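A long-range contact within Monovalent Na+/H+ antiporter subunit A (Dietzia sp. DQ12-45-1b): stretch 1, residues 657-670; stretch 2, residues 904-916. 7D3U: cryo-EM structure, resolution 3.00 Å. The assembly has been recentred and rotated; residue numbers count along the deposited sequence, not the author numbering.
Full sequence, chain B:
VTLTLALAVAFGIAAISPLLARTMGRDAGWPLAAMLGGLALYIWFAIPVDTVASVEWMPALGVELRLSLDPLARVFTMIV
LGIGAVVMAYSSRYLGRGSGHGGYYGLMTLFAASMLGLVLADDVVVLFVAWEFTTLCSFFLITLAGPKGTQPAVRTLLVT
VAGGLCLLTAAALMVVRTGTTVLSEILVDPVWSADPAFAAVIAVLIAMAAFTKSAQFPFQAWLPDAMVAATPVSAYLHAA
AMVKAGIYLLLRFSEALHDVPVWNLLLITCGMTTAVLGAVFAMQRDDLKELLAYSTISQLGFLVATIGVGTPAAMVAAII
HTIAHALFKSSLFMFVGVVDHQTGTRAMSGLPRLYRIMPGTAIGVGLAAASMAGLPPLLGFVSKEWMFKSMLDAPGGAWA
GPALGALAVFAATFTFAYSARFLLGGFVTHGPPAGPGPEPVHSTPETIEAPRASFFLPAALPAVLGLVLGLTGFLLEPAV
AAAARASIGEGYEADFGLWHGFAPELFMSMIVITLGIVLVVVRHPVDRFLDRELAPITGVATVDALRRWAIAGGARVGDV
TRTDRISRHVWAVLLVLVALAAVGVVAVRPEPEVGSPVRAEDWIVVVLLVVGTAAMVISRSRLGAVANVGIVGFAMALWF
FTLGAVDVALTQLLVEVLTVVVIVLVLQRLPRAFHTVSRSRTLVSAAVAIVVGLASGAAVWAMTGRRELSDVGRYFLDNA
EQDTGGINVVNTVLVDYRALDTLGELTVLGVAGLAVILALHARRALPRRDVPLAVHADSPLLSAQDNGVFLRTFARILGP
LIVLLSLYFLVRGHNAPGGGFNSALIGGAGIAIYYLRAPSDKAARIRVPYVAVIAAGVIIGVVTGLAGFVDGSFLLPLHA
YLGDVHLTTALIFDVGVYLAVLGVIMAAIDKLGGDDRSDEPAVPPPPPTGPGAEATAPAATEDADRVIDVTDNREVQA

Stretch 1 (657-670) VLTVVVIVLVLQRL
Stretch 2 904-916: VIMAAIDKLGGDD

How do the two backbones lie against each other? Both stretches begin inside helices that start earlier in the chain, and these run in nearly the same direction, their axes 20° apart and 10.4 Å distant at closest approach. The CA atoms of Leu658 and Ile905 are 8.2 Å apart, those of Val662 and Ile909 7.5 Å, and those of Leu665 and Gly913 5.9 Å, so the backbones draw together toward their C-terminal ends.

What fills the space between the helices? It is lined by aliphatic side chains, which offer no polar groups and pack by shape. Leu658 (m, t) points toward Ile905 (m, m), their CD1 atoms 3.9 Å apart. One level on, Ile909 (m, m) leaves its backbone sideways but brings CD1 to 3.7 Å from both Val661 CG1 and Leu665 CD1; Val661 is t and Leu665 m, t. Leu912 (m, t) carries the packing onward, with CD1 3.8 Å from Val666 CG1 and 4.2 Å from Val662 CG1, Val666 being m and Val662 t.

Which groups satisfy the Arg669 guanidinium? CA-to-CB points toward the second stretch, and the side chain (chi1 -42°, chi2 177°, chi3 129°, chi4 81°) brings its guanidinium to the carbonyls of Leu912 and Gly914; neither oxygen accepts a backbone hydrogen bond within its own stretch. Arg669 NH1 gives a very short hydrogen bond to Leu912 O at 2.5 Å and an ordinary hydrogen bond to Leu665 O of its own stretch at 2.9 Å. Arg669 NH2 makes a very short bond to Gly914 O at 2.4 Å and a weak one to Leu912 O at 3.0 Å. Leu912 O and Gly914 O lie at the guanidinium edge, near its plane. Charge adds to this: Arg669 NH2 forms a salt bridge with Asp915 OD1 at 3.2 Å, although its hydrogen bond is weak, with an angle of 125°. Arg669 NE and Asp915 OD2 are satisfied elsewhere in the structure.

How does the second backbone present those acceptors? Gly913 N still donates a hydrogen bond to Ile909 O at 3.0 Å, though its own phi/psi of -67/112° is no longer helical, and Gly914 follows with 69/-166°. The positive phi of Gly914 favours glycine, while a CB on Gly913 would come within 2.6 Å of Ile909 O. Asp915 (-111/-60°; chi1 -71°) departs sideways, yet its carboxylate comes nearer to the first stretch. Beside this turn, Gln668 (p, t; chi3 14°) places NE2 3.5 Å from Gly914 N, a contact without a hydrogen bond.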

# COMPACT_ATOMS: atom_id res chain seq x y z
N VAL B 657 -20.38 -11.39 -22.27
CA VAL B 657 -20.71 -10.57 -23.44
C VAL B 657 -20.33 -9.11 -23.19
O VAL B 657 -19.81 -8.43 -24.08
CB VAL B 657 -22.19 -10.74 -23.83
CG1 VAL B 657 -23.10 -9.81 -23.06
CG2 VAL B 657 -22.35 -10.52 -25.32
N LEU B 658 -20.54 -8.62 -21.96
CA LEU B 658 -20.24 -7.23 -21.67
C LEU B 658 -18.76 -6.97 -21.45
O LEU B 658 -18.35 -5.80 -21.44
CB LEU B 658 -21.03 -6.76 -20.45
CG LEU B 658 -22.51 -6.52 -20.72
CD1 LEU B 658 -23.20 -5.99 -19.49
CD2 LEU B 658 -22.68 -5.55 -21.88
N THR B 659 -17.95 -8.01 -21.27
CA THR B 659 -16.51 -7.82 -21.28
C THR B 659 -15.93 -8.01 -22.67
O THR B 659 -14.92 -7.38 -23.00
CB THR B 659 -15.82 -8.75 -20.27
OG1 THR B 659 -14.49 -8.30 -20.04
CG2 THR B 659 -15.78 -10.18 -20.78
N VAL B 660 -16.56 -8.83 -23.51
CA VAL B 660 -16.14 -8.92 -24.90
C VAL B 660 -16.39 -7.60 -25.61
O VAL B 660 -15.55 -7.12 -26.39
CB VAL B 660 -16.85 -10.09 -25.60
CG1 VAL B 660 -16.87 -9.88 -27.10
CG2 VAL B 660 -16.17 -11.40 -25.26
N VAL B 661 -17.54 -6.97 -25.34
CA VAL B 661 -17.83 -5.67 -25.94
C VAL B 661 -16.78 -4.64 -25.54
O VAL B 661 -16.28 -3.88 -26.38
CB VAL B 661 -19.25 -5.21 -25.56
CG1 VAL B 661 -19.45 -3.76 -25.94
CG2 VAL B 661 -20.28 -6.08 -26.25
N VAL B 662 -16.41 -4.61 -24.26
CA VAL B 662 -15.46 -3.61 -23.80
C VAL B 662 -14.06 -3.91 -24.33
O VAL B 662 -13.31 -2.99 -24.69
CB VAL B 662 -15.48 -3.52 -22.26
CG1 VAL B 662 -14.37 -2.62 -21.76
CG2 VAL B 662 -16.83 -3.01 -21.79
N ILE B 663 -13.68 -5.19 -24.38
CA ILE B 663 -12.38 -5.53 -24.94
C ILE B 663 -12.32 -5.15 -26.41
O ILE B 663 -11.28 -4.71 -26.90
CB ILE B 663 -12.06 -7.02 -24.72
CG1 ILE B 663 -11.81 -7.30 -23.24
CG2 ILE B 663 -10.82 -7.41 -25.49
CD1 ILE B 663 -11.33 -8.70 -22.96
N VAL B 664 -13.43 -5.28 -27.14
CA VAL B 664 -13.45 -4.83 -28.52
C VAL B 664 -13.30 -3.31 -28.59
O VAL B 664 -12.55 -2.78 -29.42
CB VAL B 664 -14.73 -5.31 -29.22
CG1 VAL B 664 -15.13 -4.36 -30.34
CG2 VAL B 664 -14.54 -6.72 -29.76
N LEU B 665 -14.00 -2.60 -27.71
CA LEU B 665 -13.94 -1.14 -27.71
C LEU B 665 -12.54 -0.63 -27.40
O LEU B 665 -12.16 0.45 -27.85
CB LEU B 665 -14.94 -0.56 -26.72
CG LEU B 665 -16.41 -0.65 -27.11
CD1 LEU B 665 -17.23 0.33 -26.30
CD2 LEU B 665 -16.57 -0.38 -28.59
N VAL B 666 -11.77 -1.38 -26.61
CA VAL B 666 -10.41 -0.96 -26.28
C VAL B 666 -9.35 -1.62 -27.16
O VAL B 666 -8.18 -1.22 -27.10
CB VAL B 666 -10.07 -1.23 -24.80
CG1 VAL B 666 -11.02 -0.48 -23.89
CG2 VAL B 666 -10.10 -2.72 -24.52
N LEU B 667 -9.73 -2.61 -27.97
CA LEU B 667 -8.81 -3.21 -28.93
C LEU B 667 -8.88 -2.55 -30.29
O LEU B 667 -7.94 -2.68 -31.08
CB LEU B 667 -9.10 -4.70 -29.07
CG LEU B 667 -8.49 -5.63 -28.03
CD1 LEU B 667 -8.58 -7.07 -28.49
CD2 LEU B 667 -7.05 -5.25 -27.75
N GLN B 668 -9.98 -1.87 -30.60
CA GLN B 668 -10.03 -1.08 -31.82
C GLN B 668 -9.03 0.07 -31.82
O GLN B 668 -8.88 0.73 -32.85
CB GLN B 668 -11.44 -0.54 -32.05
CG GLN B 668 -11.77 0.69 -31.23
CD GLN B 668 -13.24 1.04 -31.28
OE1 GLN B 668 -14.06 0.24 -31.72
NE2 GLN B 668 -13.57 2.24 -30.83
N ARG B 669 -8.36 0.32 -30.69
CA ARG B 669 -7.37 1.38 -30.59
C ARG B 669 -5.93 0.87 -30.57
O ARG B 669 -5.01 1.66 -30.78
CB ARG B 669 -7.61 2.20 -29.32
CG ARG B 669 -9.07 2.51 -29.05
CD ARG B 669 -9.24 3.25 -27.74
NE ARG B 669 -10.04 4.46 -27.91
CZ ARG B 669 -11.36 4.48 -27.98
NH1 ARG B 669 -12.05 3.35 -27.88
NH2 ARG B 669 -12.00 5.63 -28.14
N LEU B 670 -5.73 -0.41 -30.32
CA LEU B 670 -4.42 -1.01 -30.16
C LEU B 670 -4.04 -1.79 -31.41
O LEU B 670 -4.89 -2.11 -32.24
CB LEU B 670 -4.41 -1.93 -28.94
CG LEU B 670 -4.76 -1.25 -27.62
CD1 LEU B 670 -5.04 -2.28 -26.55
CD2 LEU B 670 -3.63 -0.34 -27.19
N VAL B 904 -23.38 2.24 -15.20
CA VAL B 904 -21.98 1.86 -15.39
C VAL B 904 -21.73 1.42 -16.83
O VAL B 904 -20.75 1.82 -17.46
CB VAL B 904 -21.57 0.77 -14.39
CG1 VAL B 904 -20.15 0.31 -14.66
CG2 VAL B 904 -21.71 1.28 -12.99
N ILE B 905 -22.63 0.59 -17.37
CA ILE B 905 -22.47 0.15 -18.75
C ILE B 905 -22.61 1.33 -19.71
O ILE B 905 -21.87 1.44 -20.69
CB ILE B 905 -23.48 -0.97 -19.09
CG1 ILE B 905 -23.33 -2.13 -18.11
CG2 ILE B 905 -23.28 -1.45 -20.51
CD1 ILE B 905 -21.92 -2.65 -18.00
N MET B 906 -23.56 2.23 -19.43
CA MET B 906 -23.71 3.42 -20.26
C MET B 906 -22.43 4.24 -20.29
O MET B 906 -21.99 4.68 -21.35
CB MET B 906 -24.87 4.27 -19.75
CG MET B 906 -26.23 3.82 -20.25
SD MET B 906 -27.56 4.34 -19.15
CE MET B 906 -28.99 3.99 -20.17
N ALA B 907 -21.81 4.44 -19.13
CA ALA B 907 -20.57 5.21 -19.07
C ALA B 907 -19.46 4.50 -19.82
O ALA B 907 -18.73 5.11 -20.61
CB ALA B 907 -20.17 5.45 -17.62
N ALA B 908 -19.32 3.19 -19.60
CA ALA B 908 -18.23 2.45 -20.24
C ALA B 908 -18.39 2.38 -21.75
O ALA B 908 -17.40 2.27 -22.47
CB ALA B 908 -18.15 1.04 -19.66
N ILE B 909 -19.62 2.45 -22.26
CA ILE B 909 -19.84 2.42 -23.70
C ILE B 909 -19.73 3.81 -24.31
O ILE B 909 -19.20 3.96 -25.42
CB ILE B 909 -21.20 1.77 -24.02
CG1 ILE B 909 -21.21 0.31 -23.58
CG2 ILE B 909 -21.51 1.87 -25.50
CD1 ILE B 909 -20.19 -0.54 -24.28
N ASP B 910 -20.21 4.84 -23.62
CA ASP B 910 -20.18 6.18 -24.19
C ASP B 910 -18.80 6.82 -24.12
O ASP B 910 -18.44 7.61 -24.99
CB ASP B 910 -21.20 7.07 -23.49
CG ASP B 910 -20.98 8.54 -23.77
OD1 ASP B 910 -21.00 8.93 -24.95
OD2 ASP B 910 -20.78 9.31 -22.80
N LYS B 911 -18.01 6.48 -23.10
CA LYS B 911 -16.69 7.09 -22.99
C LYS B 911 -15.66 6.38 -23.87
O LYS B 911 -14.81 7.04 -24.47
CB LYS B 911 -16.24 7.09 -21.53
CG LYS B 911 -17.11 7.92 -20.60
CD LYS B 911 -16.50 9.29 -20.36
CE LYS B 911 -17.08 10.33 -21.31
NZ LYS B 911 -16.62 11.70 -20.96
N LEU B 912 -15.73 5.06 -23.96
CA LEU B 912 -14.77 4.29 -24.74
C LEU B 912 -15.16 4.15 -26.20
O LEU B 912 -14.28 4.04 -27.06
CB LEU B 912 -14.57 2.91 -24.13
CG LEU B 912 -13.70 2.83 -22.88
CD1 LEU B 912 -13.82 1.47 -22.22
CD2 LEU B 912 -12.26 3.14 -23.23
N GLY B 913 -16.46 4.14 -26.50
CA GLY B 913 -16.90 3.96 -27.87
C GLY B 913 -16.54 5.11 -28.79
O GLY B 913 -17.05 6.22 -28.64
N GLY B 914 -15.64 4.85 -29.74
CA GLY B 914 -15.24 5.88 -30.68
C GLY B 914 -14.41 6.97 -30.02
O GLY B 914 -13.92 6.85 -28.90
N ASP B 915 -14.27 8.07 -30.76
CA ASP B 915 -13.56 9.24 -30.27
C ASP B 915 -14.50 10.41 -30.01
O ASP B 915 -14.62 10.87 -28.87
CB ASP B 915 -12.47 9.65 -31.27
CG ASP B 915 -11.31 8.67 -31.30
OD1 ASP B 915 -11.20 7.84 -30.36
OD2 ASP B 915 -10.50 8.72 -32.25
N ASP B 916 -15.20 10.87 -31.05
CA ASP B 916 -16.31 11.83 -30.96
C ASP B 916 -16.05 12.91 -29.92
O ASP B 916 -16.80 13.09 -28.96
CB ASP B 916 -17.62 11.09 -30.68
CG ASP B 916 -18.84 11.97 -30.88
OD1 ASP B 916 -18.69 13.20 -31.07
OD2 ASP B 916 -19.96 11.43 -30.86